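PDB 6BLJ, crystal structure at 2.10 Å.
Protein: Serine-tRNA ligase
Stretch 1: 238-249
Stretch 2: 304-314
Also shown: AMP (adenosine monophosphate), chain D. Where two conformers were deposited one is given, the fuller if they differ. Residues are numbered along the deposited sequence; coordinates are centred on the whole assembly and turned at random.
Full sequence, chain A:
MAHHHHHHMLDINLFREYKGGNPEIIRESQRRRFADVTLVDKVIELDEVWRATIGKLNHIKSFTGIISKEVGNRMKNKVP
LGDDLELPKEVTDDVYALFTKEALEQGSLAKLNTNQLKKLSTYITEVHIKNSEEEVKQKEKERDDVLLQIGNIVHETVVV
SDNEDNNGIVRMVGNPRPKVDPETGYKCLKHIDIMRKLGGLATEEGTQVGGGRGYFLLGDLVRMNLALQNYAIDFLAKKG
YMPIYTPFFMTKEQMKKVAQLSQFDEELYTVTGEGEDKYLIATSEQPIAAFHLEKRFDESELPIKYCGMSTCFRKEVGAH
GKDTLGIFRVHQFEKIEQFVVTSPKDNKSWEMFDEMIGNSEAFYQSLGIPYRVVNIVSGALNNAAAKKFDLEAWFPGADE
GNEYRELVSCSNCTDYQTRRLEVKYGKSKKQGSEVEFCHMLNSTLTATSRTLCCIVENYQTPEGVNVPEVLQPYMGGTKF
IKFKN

Stretch 1 (238-249) KKGYMPIYTPFF
Stretch 2 (304-314) IKYCGMSTCFR

The most unusual feature of this contact is a proline inside a paired parallel strand: Pro243 stands opposite Cys307 (CA to CA 4.4 Å) although its nitrogen has no hydrogen to donate. The register survives because, in parallel pairing, the residues of stretch 1 that bond to this neighbour are Met242 and Ile244, which flank the proline. Met242 N donates to Lys305 O (2.9 Å, 162°) and Met242 O accepts from Cys307 N (2.7 Å, 174°); Ile244 N donates to Cys307 O (2.9 Å, 153°) and Ile244 O accepts from Met309 N (3.0 Å, 141°). Pro243 contributes a CA-H...O contact instead, its CA 3.3 Å from Cys307 O, at phi/psi -59/138.

The register runs Met242-Tyr306, Pro243-Cys307, Ile244-Gly308 and Tyr245-Met309, with CA separations of 4.4 to 5.0 Å. The strand axes approach to 4.3 Å and diverge by 43° (signed angle -43°). Two further CA-H...O contacts follow the ladder: Tyr306 CA to Met242 O at 3.3 Å and Gly308 CA to Ile244 O at 3.4 Å.

Met242, Ile244 and Tyr306 share one face of the sheet. The Tyr306 side chain (chi1 -79°, chi2 -68°) places CE1 3.7 Å from Met242 CG and CD1 3.6 Å from Ile244 CG2, an apolar pairing with Met242 (chi1 t, chi2 p) and Ile244 (t, t). Gly308 leaves this face without a side chain beside Ile244; an ideal CB would lie 4.2 Å from Ile244 CG2. The other face carries Pro243, Cys307 (chi1 t), Tyr245 (chi1 170°, chi2 93°) and Met309 (t, t, t). Tyr245 CD1 lies 4.5 Å from Met309 SD, a loose apolar contact.

Before the ladder, Tyr241 (chi1 -74°, chi2 67°) presents a ring face to Lys305 (m, t, t, t). Lys305 CB sits 3.9 Å from the Tyr241 ring centroid, 15° off the normal, giving a CH-pi contact, and Lys305 CD is 3.6 Å from Tyr241 CE1. Farther out, Lys305 NZ donates to a water at 2.7 Å, and that water makes a weak bond to Lys239 O at 3.3 Å.

Past the ladder, the chain runs on nearly straight through Thr246 (phi/psi -114/162), whose OG1 donates to Pro247 O (3.0 Å). Phe248 (phi/psi -93/-5; chi1 -59°, chi2 -7°) then points back toward stretch 2. Thr311 N lies over one face of its ring, 3.4 Å from Phe248 CZ, while Phe248 CB meets the edge of the Phe313 ring at CE2 (4.2 Å).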

ATOM      1  N   LYS A 238      14.834 -12.150  35.695  1.00 35.89           N
ATOM      2  CA  LYS A 238      15.886 -12.612  36.583  1.00 41.58           C
ATOM      3  C   LYS A 238      17.274 -12.229  36.083  1.00 43.06           C
ATOM      4  O   LYS A 238      18.204 -12.149  36.890  1.00 44.37           O
ATOM      5  CB  LYS A 238      15.744 -14.117  36.795  1.00 41.19           C
ATOM      6  CG  LYS A 238      14.544 -14.416  37.690  1.00 59.57           C
ATOM      7  CD  LYS A 238      14.207 -15.888  37.855  1.00 64.57           C
ATOM      8  CE  LYS A 238      12.978 -16.013  38.754  1.00 64.45           C
ATOM      9  NZ  LYS A 238      12.447 -17.394  38.877  1.00 70.06           N
ATOM     10  N   LYS A 239      17.438 -11.953  34.791  1.00 43.63           N
ATOM     11  CA  LYS A 239      18.720 -11.470  34.291  1.00 40.94           C
ATOM     12  C   LYS A 239      18.800  -9.949  34.298  1.00 39.85           C
ATOM     13  O   LYS A 239      19.703  -9.380  33.677  1.00 36.07           O
ATOM     14  CB  LYS A 239      18.990 -11.998  32.881  1.00 33.62           C
ATOM     15  CG  LYS A 239      19.061 -13.524  32.796  1.00 38.73           C
ATOM     16  CD  LYS A 239      19.422 -13.993  31.395  1.00 37.95           C
ATOM     17  CE  LYS A 239      19.542 -15.499  31.338  1.00 45.53           C
ATOM     18  NZ  LYS A 239      20.851 -15.955  31.835  1.00 49.22           N
ATOM     19  N   GLY A 240      17.866  -9.281  34.969  1.00 39.40           N
ATOM     20  CA  GLY A 240      17.886  -7.835  35.042  1.00 40.92           C
ATOM     21  C   GLY A 240      17.230  -7.123  33.881  1.00 43.49           C
ATOM     22  O   GLY A 240      17.433  -5.911  33.727  1.00 43.07           O
ATOM     23  N   TYR A 241      16.445  -7.822  33.063  1.00 34.00           N
ATOM     24  CA  TYR A 241      15.727  -7.179  31.966  1.00 35.55           C
ATOM     25  C   TYR A 241      14.355  -6.730  32.462  1.00 34.72           C
ATOM     26  O   TYR A 241      13.552  -7.550  32.909  1.00 35.04           O
ATOM     27  CB  TYR A 241      15.621  -8.120  30.762  1.00 29.51           C
ATOM     28  CG  TYR A 241      16.934  -8.286  30.012  1.00 30.12           C
ATOM     29  CD1 TYR A 241      18.027  -8.926  30.610  1.00 34.59           C
ATOM     30  CD2 TYR A 241      17.074  -7.835  28.703  1.00 29.91           C
ATOM     31  CE1 TYR A 241      19.240  -9.083  29.930  1.00 32.02           C
ATOM     32  CE2 TYR A 241      18.275  -7.993  28.007  1.00 33.79           C
ATOM     33  CZ  TYR A 241      19.355  -8.620  28.627  1.00 34.85           C
ATOM     34  OH  TYR A 241      20.546  -8.770  27.946  1.00 33.59           O
ATOM     35  N   MET A 242      14.104  -5.428  32.390  1.00 29.57           N
ATOM     36  CA  MET A 242      12.846  -4.848  32.856  0.70 31.85           C
ATOM     37  C   MET A 242      11.680  -5.248  31.950  1.00 26.15           C
ATOM     38  O   MET A 242      11.652  -4.877  30.774  1.00 26.34           O
ATOM     39  CB  MET A 242      12.985  -3.329  32.908  0.70 31.25           C
ATOM     40  CG  MET A 242      11.682  -2.600  33.061  0.70 40.68           C
ATOM     41  SD  MET A 242      11.124  -2.580  34.759  0.70 51.51           S
ATOM     42  CE  MET A 242      11.503  -0.873  35.149  0.70 55.40           C
ATOM     43  N   PRO A 243      10.697  -6.000  32.449  1.00 25.22           N
ATOM     44  CA  PRO A 243       9.519  -6.291  31.614  1.00 29.70           C
ATOM     45  C   PRO A 243       8.820  -5.003  31.195  1.00 24.16           C
ATOM     46  O   PRO A 243       8.671  -4.079  31.991  1.00 30.95           O
ATOM     47  CB  PRO A 243       8.628  -7.142  32.528  1.00 30.83           C
ATOM     48  CG  PRO A 243       9.566  -7.720  33.559  1.00 32.60           C
ATOM     49  CD  PRO A 243      10.635  -6.682  33.758  1.00 30.73           C
ATOM     50  N   ILE A 244       8.403  -4.938  29.931  1.00 23.98           N
ATOM     51  CA  ILE A 244       7.679  -3.771  29.438  1.00 23.66           C
ATOM     52  C   ILE A 244       6.662  -4.210  28.389  1.00 24.18           C
ATOM     53  O   ILE A 244       7.004  -4.853  27.398  1.00 23.94           O
ATOM     54  CB  ILE A 244       8.633  -2.673  28.903  1.00 25.76           C
ATOM     55  CG1 ILE A 244       7.857  -1.447  28.418  1.00 26.14           C
ATOM     56  CG2 ILE A 244       9.581  -3.197  27.812  1.00 26.32           C
ATOM     57  CD1 ILE A 244       8.779  -0.234  28.115  1.00 27.81           C
ATOM     58  N   TYR A 245       5.404  -3.837  28.611  1.00 23.45           N
ATOM     59  CA  TYR A 245       4.298  -4.091  27.694  1.00 22.99           C
ATOM     60  C   TYR A 245       4.017  -2.790  26.939  1.00 22.53           C
ATOM     61  O   TYR A 245       3.975  -1.723  27.551  1.00 25.14           O
ATOM     62  CB  TYR A 245       3.071  -4.549  28.495  1.00 22.11           C
ATOM     63  CG  TYR A 245       1.764  -4.640  27.744  1.00 22.45           C
ATOM     64  CD1 TYR A 245       1.347  -5.843  27.157  1.00 23.88           C
ATOM     65  CD2 TYR A 245       0.926  -3.536  27.646  1.00 25.48           C
ATOM     66  CE1 TYR A 245       0.128  -5.928  26.467  1.00 22.54           C
ATOM     67  CE2 TYR A 245      -0.284  -3.599  26.947  1.00 24.74           C
ATOM     68  CZ  TYR A 245      -0.685  -4.796  26.369  1.00 28.55           C
ATOM     69  OH  TYR A 245      -1.903  -4.845  25.711  1.00 26.03           O
ATOM     70  N   THR A 246       3.864  -2.873  25.623  1.00 21.04           N
ATOM     71  CA  THR A 246       3.879  -1.701  24.756  1.00 21.82           C
ATOM     72  C   THR A 246       2.529  -1.429  24.090  1.00 24.80           C
ATOM     73  O   THR A 246       1.672  -2.314  24.013  1.00 23.34           O
ATOM     74  CB  THR A 246       4.934  -1.886  23.651  1.00 21.42           C
ATOM     75  OG1 THR A 246       4.477  -2.869  22.698  1.00 20.86           O
ATOM     76  CG2 THR A 246       6.251  -2.371  24.235  1.00 24.50           C
ATOM     77  N   PRO A 247       2.309  -0.205  23.589  1.00 21.03           N
ATOM     78  CA  PRO A 247       1.265  -0.013  22.580  1.00 20.78           C
ATOM     79  C   PRO A 247       1.516  -0.952  21.420  1.00 20.61           C
ATOM     80  O   PRO A 247       2.662  -1.215  21.053  1.00 19.77           O
ATOM     81  CB  PRO A 247       1.433   1.456  22.150  1.00 22.45           C
ATOM     82  CG  PRO A 247       2.129   2.132  23.341  1.00 24.77           C
ATOM     83  CD  PRO A 247       3.054   1.048  23.866  1.00 25.09           C
ATOM     84  N   PHE A 248       0.434  -1.476  20.857  1.00 19.80           N
ATOM     85  CA  PHE A 248       0.519  -2.233  19.618  1.00 22.30           C
ATOM     86  C   PHE A 248       0.281  -1.343  18.399  1.00 21.82           C
ATOM     87  O   PHE A 248       0.387  -1.843  17.273  1.00 23.31           O
ATOM     88  CB  PHE A 248      -0.506  -3.402  19.614  1.00 21.31           C
ATOM     89  CG  PHE A 248      -0.340  -4.421  20.754  1.00 23.86           C
ATOM     90  CD1 PHE A 248       0.735  -4.373  21.632  1.00 21.89           C
ATOM     91  CD2 PHE A 248      -1.278  -5.441  20.919  1.00 24.66           C
ATOM     92  CE1 PHE A 248       0.859  -5.308  22.686  1.00 20.17           C
ATOM     93  CE2 PHE A 248      -1.154  -6.389  21.961  1.00 27.85           C
ATOM     94  CZ  PHE A 248      -0.084  -6.320  22.839  1.00 20.54           C
ATOM     95  N   PHE A 249      -0.074  -0.064  18.619  1.00 27.50           N
ATOM     96  CA  PHE A 249      -0.210   1.019  17.640  1.00 32.30           C
ATOM     97  C   PHE A 249       0.963   1.975  17.746  1.00 27.99           C
ATOM     98  O   PHE A 249       1.370   2.318  18.854  1.00 24.92           O
ATOM     99  CB  PHE A 249      -1.381   1.991  17.925  1.00 34.22           C
ATOM    100  CG  PHE A 249      -2.722   1.404  17.995  1.00 30.50           C
ATOM    101  CD1 PHE A 249      -3.063   0.295  17.265  1.00 32.16           C
ATOM    102  CD2 PHE A 249      -3.685   2.024  18.786  1.00 30.36           C
ATOM    103  CE1 PHE A 249      -4.347  -0.207  17.332  1.00 35.43           C
ATOM    104  CE2 PHE A 249      -4.957   1.533  18.858  1.00 29.03           C
ATOM    105  CZ  PHE A 249      -5.293   0.409  18.136  1.00 31.94           C
ATOM    106  N   ILE A 304      20.651  -0.026  29.775  1.00 30.62           N
ATOM    107  CA  ILE A 304      19.216  -0.127  30.020  1.00 32.33           C
ATOM    108  C   ILE A 304      18.725  -1.390  29.335  1.00 32.98           C
ATOM    109  O   ILE A 304      18.833  -1.513  28.112  1.00 33.46           O
ATOM    110  CB  ILE A 304      18.463   1.102  29.493  1.00 37.49           C
ATOM    111  CG1 ILE A 304      18.996   2.379  30.139  1.00 35.72           C
ATOM    112  CG2 ILE A 304      16.970   0.962  29.741  1.00 39.70           C
ATOM    113  CD1 ILE A 304      18.455   3.623  29.504  1.00 38.47           C
ATOM    114  N   LYS A 305      18.176  -2.322  30.106  1.00 31.38           N
ATOM    115  CA  LYS A 305      17.774  -3.624  29.588  1.00 30.77           C
ATOM    116  C   LYS A 305      16.264  -3.785  29.736  1.00 35.50           C
ATOM    117  O   LYS A 305      15.724  -3.607  30.834  1.00 32.67           O
ATOM    118  CB  LYS A 305      18.491  -4.755  30.323  1.00 29.67           C
ATOM    119  CG  LYS A 305      20.033  -4.735  30.256  1.00 33.32           C
ATOM    120  CD  LYS A 305      20.599  -5.909  31.065  1.00 39.26           C
ATOM    121  CE  LYS A 305      22.122  -5.941  31.065  1.00 46.45           C
ATOM    122  NZ  LYS A 305      22.628  -7.125  31.814  1.00 47.74           N
ATOM    123  N   TYR A 306      15.588  -4.099  28.632  1.00 30.55           N
ATOM    124  CA  TYR A 306      14.138  -4.278  28.616  1.00 26.86           C
ATOM    125  C   TYR A 306      13.778  -5.663  28.109  1.00 30.42           C
ATOM    126  O   TYR A 306      14.436  -6.202  27.207  1.00 26.70           O
ATOM    127  CB  TYR A 306      13.446  -3.229  27.739  1.00 26.67           C
ATOM    128  CG  TYR A 306      13.296  -1.884  28.414  1.00 28.96           C
ATOM    129  CD1 TYR A 306      12.440  -1.725  29.494  1.00 28.77           C
ATOM    130  CD2 TYR A 306      13.986  -0.768  27.952  1.00 31.70           C
ATOM    131  CE1 TYR A 306      12.291  -0.489  30.132  1.00 31.96           C
ATOM    132  CE2 TYR A 306      13.828   0.478  28.566  1.00 32.12           C
ATOM    133  CZ  TYR A 306      12.979   0.602  29.654  1.00 37.18           C
ATOM    134  OH  TYR A 306      12.826   1.816  30.271  1.00 40.29           O
ATOM    135  N   CYS A 307      12.746  -6.238  28.716  1.00 23.69           N
ATOM    136  CA  CYS A 307      12.126  -7.494  28.292  1.00 22.56           C
ATOM    137  C   CYS A 307      10.787  -7.101  27.675  1.00 24.68           C
ATOM    138  O   CYS A 307       9.790  -6.970  28.379  1.00 24.03           O
ATOM    139  CB  CYS A 307      11.943  -8.465  29.494  1.00 25.11           C
ATOM    140  SG  CYS A 307      10.862  -9.857  29.114  1.00 37.33           S
ATOM    141  N   GLY A 308      10.777  -6.890  26.358  1.00 26.77           N
ATOM    142  CA  GLY A 308       9.583  -6.384  25.694  1.00 24.56           C
ATOM    143  C   GLY A 308       8.584  -7.490  25.409  1.00 29.48           C
ATOM    144  O   GLY A 308       8.944  -8.606  25.043  1.00 24.60           O
ATOM    145  N   MET A 309       7.309  -7.146  25.529  1.00 24.66           N
ATOM    146  CA  MET A 309       6.232  -8.106  25.348  1.00 27.17           C
ATOM    147  C   MET A 309       5.157  -7.470  24.486  1.00 28.72           C
ATOM    148  O   MET A 309       4.681  -6.378  24.816  1.00 23.54           O
ATOM    149  CB  MET A 309       5.660  -8.484  26.720  1.00 27.10           C
ATOM    150  CG  MET A 309       4.415  -9.324  26.710  1.00 42.24           C
ATOM    151  SD  MET A 309       3.772  -9.402  28.403  1.00 50.51           S
ATOM    152  CE  MET A 309       2.418 -10.557  28.125  1.00 55.61           C
ATOM    153  N   SER A 310       4.738  -8.152  23.422  1.00 20.21           N
ATOM    154  CA  SER A 310       3.645  -7.597  22.626  1.00 23.32           C
ATOM    155  C   SER A 310       3.134  -8.658  21.669  1.00 24.72           C
ATOM    156  O   SER A 310       3.827  -9.631  21.370  1.00 23.90           O
ATOM    157  CB  SER A 310       4.080  -6.358  21.816  1.00 22.70           C
ATOM    158  OG  SER A 310       4.867  -6.742  20.677  1.00 21.77           O
ATOM    159  N   THR A 311       1.913  -8.450  21.179  1.00 22.51           N
ATOM    160  CA  THR A 311       1.549  -9.071  19.919  1.00 20.01           C
ATOM    161  C   THR A 311       2.201  -8.262  18.806  1.00 21.18           C
ATOM    162  O   THR A 311       2.446  -7.061  18.957  1.00 20.46           O
ATOM    163  CB  THR A 311       0.023  -9.147  19.778  1.00 22.51           C
ATOM    164  OG1 THR A 311      -0.474  -9.963  20.839  1.00 20.60           O
ATOM    165  CG2 THR A 311      -0.408  -9.795  18.436  1.00 18.59           C
ATOM    166  N   CYS A 312       2.531  -8.948  17.715  1.00 18.68           N
ATOM    167  CA  CYS A 312       3.211  -8.410  16.547  1.00 17.14           C
ATOM    168  C   CYS A 312       2.382  -8.709  15.310  1.00 19.76           C
ATOM    169  O   CYS A 312       1.818  -9.801  15.184  1.00 21.48           O
ATOM    170  CB  CYS A 312       4.597  -9.040  16.371  1.00 20.71           C
ATOM    171  SG  CYS A 312       5.648  -8.884  17.842  1.00 25.65           S
ATOM    172  N   PHE A 313       2.353  -7.761  14.378  1.00 20.80           N
ATOM    173  CA  PHE A 313       1.521  -7.871  13.183  1.00 17.82           C
ATOM    174  C   PHE A 313       2.367  -7.625  11.944  1.00 22.17           C
ATOM    175  O   PHE A 313       3.074  -6.613  11.862  1.00 22.57           O
ATOM    176  CB  PHE A 313       0.359  -6.879  13.222  1.00 19.89           C
ATOM    177  CG  PHE A 313      -0.508  -6.990  14.464  1.00 20.31           C
ATOM    178  CD1 PHE A 313      -1.661  -7.769  14.462  1.00 26.20           C
ATOM    179  CD2 PHE A 313      -0.170  -6.306  15.628  1.00 24.20           C
ATOM    180  CE1 PHE A 313      -2.473  -7.851  15.605  1.00 23.60           C
ATOM    181  CE2 PHE A 313      -0.968  -6.394  16.775  1.00 28.04           C
ATOM    182  CZ  PHE A 313      -2.115  -7.160  16.756  1.00 23.39           C
ATOM    183  N   ARG A 314       2.287  -8.535  10.970  1.00 21.27           N
ATOM    184  CA  ARG A 314       3.118  -8.427   9.779  1.00 22.97           C
ATOM    185  C   ARG A 314       2.325  -8.828   8.546  1.00 17.53           C
ATOM    186  O   ARG A 314       1.763  -9.924   8.494  1.00 17.60           O
ATOM    187  CB  ARG A 314       4.371  -9.290   9.919  1.00 23.11           C
ATOM    188  CG  ARG A 314       5.225  -8.846  11.094  1.00 21.76           C
ATOM    189  CD  ARG A 314       6.564  -9.461  11.046  1.00 26.10           C
ATOM    190  NE  ARG A 314       7.348  -9.081  12.204  1.00 28.38           N
ATOM    191  CZ  ARG A 314       8.656  -9.268  12.280  1.00 33.29           C
ATOM    192  NH1 ARG A 314       9.301  -9.820  11.246  1.00 22.34           N
ATOM    193  NH2 ARG A 314       9.301  -8.917  13.384  1.00 25.92           N
TER
HETATM  194  P   AMP D 500      12.533 -10.542  12.611  1.00 36.30           P
HETATM  195  O1P AMP D 500      12.115 -10.585  11.141  1.00 43.66           O
HETATM  196  O2P AMP D 500      12.118  -9.393  13.442  1.00 41.20           O
HETATM  197  O3P AMP D 500      14.030 -10.807  12.689  1.00 34.14           O
HETATM  198  O5' AMP D 500      11.851 -11.822  13.271  1.00 29.03           O
HETATM  199  C5' AMP D 500      12.133 -12.204  14.611  1.00 24.88           C
HETATM  200  C4' AMP D 500      11.541 -13.564  14.914  1.00 22.86           C
HETATM  201  O4' AMP D 500      10.093 -13.471  14.959  1.00 23.19           O
HETATM  202  C3' AMP D 500      11.813 -14.634  13.879  1.00 22.85           C
HETATM  203  O3' AMP D 500      13.078 -15.245  14.048  1.00 29.09           O
HETATM  204  C2' AMP D 500      10.649 -15.592  14.063  1.00 24.98           C
HETATM  205  O2' AMP D 500      10.882 -16.431  15.181  1.00 28.62           O
HETATM  206  C1' AMP D 500       9.514 -14.631  14.406  1.00 24.43           C
HETATM  207  N9  AMP D 500       8.701 -14.243  13.228  1.00 23.69           N
HETATM  208  C8  AMP D 500       9.041 -13.319  12.274  1.00 26.82           C
HETATM  209  N7  AMP D 500       8.134 -13.161  11.336  1.00 27.78           N
HETATM  210  C5  AMP D 500       7.126 -14.039  11.699  1.00 22.90           C
HETATM  211  C6  AMP D 500       5.881 -14.351  11.117  1.00 21.97           C
HETATM  212  N6  AMP D 500       5.393 -13.749  10.019  1.00 17.58           N
HETATM  213  N1  AMP D 500       5.130 -15.300  11.713  1.00 18.37           N
HETATM  214  C2  AMP D 500       5.584 -15.873  12.834  1.00 22.22           C
HETATM  215  N3  AMP D 500       6.725 -15.644  13.491  1.00 20.13           N
HETATM  216  C4  AMP D 500       7.463 -14.718  12.865  1.00 23.44           C
HETATM  217  O   HOH W   1      21.828  -6.911  34.394  1.00 51.65           O